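Local atomic coordinates of conserved hypothetical protein (Bacteroides thetaiotaomicron, PDB entry 2F06), a protein that is of unknown function but, as a tandem ACT-domain protein that carries bound histidine, probably senses an amino acid as a regulatory ligand. Residues 9-14 with 46-51; 32-37 with 50-55. All coordinates share one frame; numbering follows the deposited sequence.

Contact 1: residues 9-14 with 46-51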
loop_
_atom_site.group_PDB
_atom_site.type_symbol
_atom_site.label_atom_id
_atom_site.label_comp_id
_atom_site.label_asym_id
_atom_site.label_seq_id
_atom_site.Cartn_x
_atom_site.Cartn_y
_atom_site.Cartn_z
ATOM N N LEU A 9 6.168 -16.004 2.419
ATOM C CA LEU A 9 5.668 -15.492 3.694
ATOM C C LEU A 9 5.305 -14.013 3.565
ATOM O O LEU A 9 6.053 -13.196 3.007
ATOM C CB LEU A 9 6.702 -15.638 4.812
ATOM C CG LEU A 9 7.208 -17.030 5.211
ATOM C CD1 LEU A 9 7.934 -16.959 6.517
ATOM C CD2 LEU A 9 6.110 -17.990 5.388
ATOM N N SER A 10 4.148 -13.680 4.107
ATOM C CA SER A 10 3.781 -12.305 4.336
ATOM C C SER A 10 3.692 -12.059 5.815
ATOM O O SER A 10 2.809 -12.614 6.461
ATOM C CB SER A 10 2.435 -11.993 3.668
ATOM O OG SER A 10 2.691 -11.888 2.271
ATOM N N ILE A 11 4.531 -11.151 6.305
ATOM C CA ILE A 11 4.657 -10.905 7.692
ATOM C C ILE A 11 4.298 -9.442 8.062
ATOM O O ILE A 11 4.920 -8.475 7.532
ATOM C CB ILE A 11 6.074 -11.269 8.191
ATOM C CG1 ILE A 11 6.510 -12.658 7.748
ATOM C CG2 ILE A 11 6.144 -11.178 9.728
ATOM C CD1 ILE A 11 8.003 -12.764 7.515
ATOM N N PHE A 12 3.327 -9.308 8.978
ATOM C CA PHE A 12 2.811 -8.002 9.427
ATOM C C PHE A 12 3.799 -7.406 10.438
ATOM O O PHE A 12 4.068 -8.003 11.459
ATOM C CB PHE A 12 1.409 -8.151 9.998
ATOM C CG PHE A 12 0.793 -6.852 10.581
ATOM C CD1 PHE A 12 0.481 -5.752 9.745
ATOM C CD2 PHE A 12 0.490 -6.771 11.962
ATOM C CE1 PHE A 12 -0.131 -4.586 10.276
ATOM C CE2 PHE A 12 -0.099 -5.643 12.519
ATOM C CZ PHE A 12 -0.412 -4.529 11.662
ATOM N N LEU A 13 4.421 -6.281 10.074
ATOM C CA LEU A 13 5.462 -5.653 10.905
ATOM C C LEU A 13 4.725 -4.466 11.497
ATOM O O LEU A 13 4.399 -3.482 10.776
ATOM C CB LEU A 13 6.651 -5.132 10.058
ATOM C CG LEU A 13 7.365 -5.926 8.950
ATOM C CD1 LEU A 13 8.180 -5.020 7.932
ATOM C CD2 LEU A 13 8.183 -7.085 9.486
ATOM N N GLU A 14 4.426 -4.549 12.775
ATOM C CA GLU A 14 3.792 -3.449 13.471
ATOM C C GLU A 14 4.797 -2.324 13.823
ATOM O O GLU A 14 5.949 -2.409 13.445
ATOM C CB GLU A 14 3.092 -4.001 14.693
ATOM C CG GLU A 14 3.959 -4.734 15.620
ATOM C CD GLU A 14 3.611 -4.387 17.045
ATOM O OE1 GLU A 14 3.712 -3.185 17.391
ATOM O OE2 GLU A 14 3.258 -5.307 17.837
ATOM N N GLY A 46 4.715 -2.103 7.903
ATOM C CA GLY A 46 5.034 -2.787 6.667
ATOM C C GLY A 46 4.517 -4.180 6.575
ATOM O O GLY A 46 4.129 -4.791 7.566
ATOM N N ILE A 47 4.492 -4.675 5.369
ATOM C CA ILE A 47 4.408 -6.079 5.256
ATOM C C ILE A 47 5.671 -6.620 4.573
ATOM O O ILE A 47 5.940 -6.294 3.371
ATOM C CB ILE A 47 3.148 -6.544 4.504
ATOM C CG1 ILE A 47 1.954 -6.703 5.488
ATOM C CG2 ILE A 47 3.352 -7.962 4.044
ATOM C CD1 ILE A 47 1.396 -5.447 6.105
ATOM N N LEU A 48 6.388 -7.459 5.316
ATOM C CA LEU A 48 7.495 -8.157 4.734
ATOM C C LEU A 48 7.001 -9.338 3.913
ATOM O O LEU A 48 6.505 -10.322 4.460
ATOM C CB LEU A 48 8.500 -8.616 5.779
ATOM C CG LEU A 48 9.794 -9.324 5.313
ATOM C CD1 LEU A 48 10.630 -8.374 4.419
ATOM C CD2 LEU A 48 10.639 -9.725 6.554
ATOM N N ARG A 49 7.212 -9.242 2.620
ATOM C CA ARG A 49 7.049 -10.366 1.735
ATOM C C ARG A 49 8.391 -11.051 1.540
ATOM O O ARG A 49 9.395 -10.387 1.265
ATOM C CB ARG A 49 6.584 -9.838 0.425
ATOM C CG ARG A 49 5.187 -9.509 0.446
ATOM C CD ARG A 49 4.780 -8.895 -0.974
ATOM N NE ARG A 49 3.347 -8.588 -0.863
ATOM C CZ ARG A 49 2.739 -7.636 -1.544
ATOM N NH1 ARG A 49 3.419 -6.889 -2.467
ATOM N NH2 ARG A 49 1.452 -7.476 -1.308
ATOM N N GLY A 50 8.409 -12.366 1.657
ATOM C CA GLY A 50 9.645 -13.043 1.920
ATOM C C GLY A 50 9.667 -14.406 1.259
ATOM O O GLY A 50 8.748 -15.196 1.429
ATOM N N ILE A 51 10.731 -14.654 0.510
ATOM C CA ILE A 51 11.113 -16.016 0.087
ATOM C C ILE A 51 12.235 -16.536 0.996
ATOM O O ILE A 51 13.304 -15.933 1.055
ATOM C CB ILE A 51 11.502 -16.087 -1.426
ATOM C CG1 ILE A 51 10.351 -15.547 -2.276
ATOM C CG2 ILE A 51 11.877 -17.537 -1.797
ATOM C CD1 ILE A 51 9.188 -16.494 -2.508
HETATM O O HOH W 1 1.482 -10.121 0.713
#
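Two neighbouring antiparallel strands of the beta sheet in the N-terminal half of this ACT-domain protein, 5-13 and 46-52, pair here along L9-L13 and G46-G50. The strand segments run at 158° with axes 4.6 Å apart. L9, I11 and L13 form hydrogen-bonded pairs with G50, L48 and G46; the N-H of L13 reaches G46 O at 2.9 Å, close to straight and in the carbonyl plane, whereas I11 N sits above the plane of the L48 carbonyl. The bond from G50 N to L9 O is weak, bent to 128°.

L9, I11, L13 and L48 share the helix-covered face, where L9 and I11 meet L62 of helix 55-64, the sheet-on-helix layering of the ACT fold. I11 and L48 lie alongside each other, CD1 to CD2 4.1 Å. L13, its CG anti to the carbonyl carbon (chi1 -47°), leans across the opposite strand: CD2 rests on L48 CB at 4.0 Å, and CD1 lies over the G46 backbone, where a side chain would be tight. An alanine at L13 would remove both methyls and would probably leave G46 and L48 CB poorly covered.

On the other face, I47 CD1 meets the F12 ring at its edge, in the ring plane, 3.8 Å from CD1 of F12; that ring also meets F12 of the second subunit. A water bridges S10 and R49, 2.6 Å from S10 OG and accepting from R49 NE at 2.9 Å. The guanidinium tip of R49 forms a salt bridge with E41 of the third subunit.

Contact 2: residues 32-37 with 50-55. With HIS (histidine), chain C.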
loop_
_atom_site.group_PDB
_atom_site.type_symbol
_atom_site.label_atom_id
_atom_site.label_comp_id
_atom_site.label_asym_id
_atom_site.label_seq_id
_atom_site.Cartn_x
_atom_site.Cartn_y
_atom_site.Cartn_z
ATOM N N ILE A 32 17.611 -20.091 8.987
ATOM C CA ILE A 32 16.761 -19.948 7.836
ATOM C C ILE A 32 17.333 -18.818 7.039
ATOM O O ILE A 32 17.499 -17.697 7.535
ATOM C CB ILE A 32 15.264 -19.830 8.192
ATOM C CG1 ILE A 32 14.715 -21.156 8.722
ATOM C CG2 ILE A 32 14.390 -19.573 6.898
ATOM C CD1 ILE A 32 13.341 -21.103 9.406
ATOM N N ASN A 33 17.695 -19.140 5.797
ATOM C CA ASN A 33 18.186 -18.144 4.833
ATOM C C ASN A 33 17.038 -17.431 4.104
ATOM O O ASN A 33 16.052 -18.051 3.619
ATOM C CB ASN A 33 19.115 -18.793 3.766
ATOM C CG ASN A 33 20.038 -17.778 3.072
ATOM O OD1 ASN A 33 20.741 -17.021 3.733
ATOM N ND2 ASN A 33 20.024 -17.754 1.740
ATOM N N LEU A 34 17.226 -16.134 3.934
ATOM C CA LEU A 34 16.349 -15.316 3.116
ATOM C C LEU A 34 16.865 -15.313 1.673
ATOM O O LEU A 34 18.003 -15.006 1.438
ATOM C CB LEU A 34 16.341 -13.911 3.708
ATOM C CG LEU A 34 15.743 -13.711 5.126
ATOM C CD1 LEU A 34 16.133 -12.334 5.673
ATOM C CD2 LEU A 34 14.245 -13.762 5.080
ATOM N N SER A 35 16.023 -15.639 0.706
ATOM C CA SER A 35 16.383 -15.641 -0.728
ATOM C C SER A 35 16.052 -14.360 -1.435
ATOM O O SER A 35 16.746 -13.936 -2.343
ATOM C CB SER A 35 15.594 -16.732 -1.431
ATOM O OG SER A 35 16.279 -17.912 -1.201
ATOM N N ALA A 36 14.930 -13.805 -1.030
ATOM C CA ALA A 36 14.286 -12.681 -1.713
ATOM C C ALA A 36 13.285 -12.098 -0.746
ATOM O O ALA A 36 12.493 -12.829 -0.106
ATOM C CB ALA A 36 13.555 -13.123 -2.975
ATOM N N LEU A 37 13.296 -10.788 -0.650
ATOM C CA LEU A 37 12.274 -10.156 0.099
ATOM C C LEU A 37 11.960 -8.774 -0.461
ATOM O O LEU A 37 12.709 -8.228 -1.285
ATOM C CB LEU A 37 12.644 -10.112 1.570
ATOM C CG LEU A 37 13.926 -9.430 1.922
ATOM C CD1 LEU A 37 13.817 -7.944 1.459
ATOM C CD2 LEU A 37 14.135 -9.609 3.444
ATOM N N GLY A 50 8.409 -12.366 1.657
ATOM C CA GLY A 50 9.645 -13.043 1.920
ATOM C C GLY A 50 9.667 -14.406 1.259
ATOM O O GLY A 50 8.748 -15.196 1.429
ATOM N N ILE A 51 10.731 -14.654 0.510
ATOM C CA ILE A 51 11.113 -16.016 0.087
ATOM C C ILE A 51 12.235 -16.536 0.996
ATOM O O ILE A 51 13.304 -15.933 1.055
ATOM C CB ILE A 51 11.502 -16.087 -1.426
ATOM C CG1 ILE A 51 10.351 -15.547 -2.276
ATOM C CG2 ILE A 51 11.877 -17.537 -1.797
ATOM C CD1 ILE A 51 9.188 -16.494 -2.508
ATOM N N VAL A 52 11.979 -17.621 1.740
ATOM C CA VAL A 52 12.979 -18.166 2.655
ATOM C C VAL A 52 13.384 -19.629 2.277
ATOM O O VAL A 52 12.722 -20.246 1.422
ATOM C CB VAL A 52 12.492 -18.107 4.129
ATOM C CG1 VAL A 52 12.155 -16.616 4.517
ATOM C CG2 VAL A 52 11.273 -19.046 4.366
ATOM N N SER A 53 14.420 -20.164 2.939
ATOM C CA SER A 53 14.947 -21.524 2.622
ATOM C C SER A 53 14.063 -22.701 3.090
ATOM O O SER A 53 14.113 -23.800 2.509
ATOM C CB SER A 53 16.365 -21.700 3.157
ATOM O OG SER A 53 16.392 -21.448 4.544
ATOM N N ASP A 54 13.263 -22.459 4.130
ATOM C CA ASP A 54 12.337 -23.441 4.678
ATOM C C ASP A 54 11.053 -22.716 5.148
ATOM O O ASP A 54 10.961 -22.304 6.315
ATOM C CB ASP A 54 13.041 -24.255 5.805
ATOM C CG ASP A 54 12.184 -25.373 6.372
ATOM O OD1 ASP A 54 10.949 -25.375 6.176
ATOM O OD2 ASP A 54 12.769 -26.254 7.079
ATOM N N PRO A 55 10.077 -22.511 4.232
ATOM C CA PRO A 55 8.903 -21.702 4.639
ATOM C C PRO A 55 8.052 -22.255 5.806
ATOM O O PRO A 55 7.583 -21.472 6.623
ATOM C CB PRO A 55 8.085 -21.520 3.341
ATOM C CG PRO A 55 8.543 -22.531 2.418
ATOM C CD PRO A 55 10.002 -22.920 2.825
HETATM N N HIS C . 20.590 -14.671 2.764
HETATM C CA HIS C . 20.961 -13.573 3.726
HETATM C C HIS C . 20.215 -13.489 5.027
HETATM O O HIS C . 19.514 -14.390 5.479
HETATM C CB HIS C . 20.961 -12.180 3.074
HETATM C CG HIS C . 19.659 -11.755 2.417
HETATM N ND1 HIS C . 19.216 -12.273 1.207
HETATM C CD2 HIS C . 18.794 -10.755 2.727
HETATM C CE1 HIS C . 18.100 -11.654 0.843
HETATM N NE2 HIS C . 17.830 -10.720 1.748
HETATM O OXT HIS C . 20.292 -12.436 5.675
#
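A classic beta bulge interrupts the hairpin of strands 34-41 and 46-52, beside a bound histidine at a subunit interface of this ACT-domain protein. S35 and A36 both face I51, so the pairing shifts by one residue between L34-V52 and A36-I51. I51 O consequently takes two N-H groups: S35 N at 2.8 Å, in the carbonyl plane, and A36 N through a weak bond of 3.4 Å. Of the bonds between the two segments, the one from I51 N is the straightest, 167° to A36 O at 2.6 Å, nearly along the C=O axis.

Beyond the strand end, N33 and S53 exchange two bonds. S53 N donates to N33 O, while N33 N donates to S53 OG, which chi1 of 56° sets between its own backbone N and carbonyl carbon, turned back to N33. S35 OG is satisfied by L141 O, and D54, at the N-cap of helix 55-64, accepts from K57 N through OD1.

L34 and V52 share one face of the sheet and lie side by side, CD2 to CG1 3.6 Å; the I32 side chain crosses that of V52 obliquely, with CG2 on V52 CB.

The ligand binds along N33 and L34. Its amino N donates to L34 O at 2.9 Å and to N33 OD1, and L34 N returns a long but straight bond of 3.3 Å to the ligand O. N33 ND2 is held by N81 OD1 of the third subunit, which probably fixes the amide flip that turns OD1 to the ligand. N81, L86 and S105 of that subunit also bond the histidine. The shortest of the ligand bonds to these segments joins its N to N33 OD1, 2.5 Å.

Both contacts are largely buried and share G50 and I51 on strand 46-52, which pairs with 5-13 on one edge in contact 1 and with 34-41 on the other in contact 2. They meet directly: L48 CD1 packs on L37 CD2 at 3.8 Å. Contact 1 keeps an unbroken register, with backbone bonds along its whole length and a hydrophobic face against a helix; subunit contacts reach it mainly through F12, I47 and R49 on the other face. Contact 2 has a shifted register and partly exposed residues, N33, S53 and D54, at its loop end, so side-chain polar atoms and a ligand contribute bonding that contact 1 largely leaves to main chain.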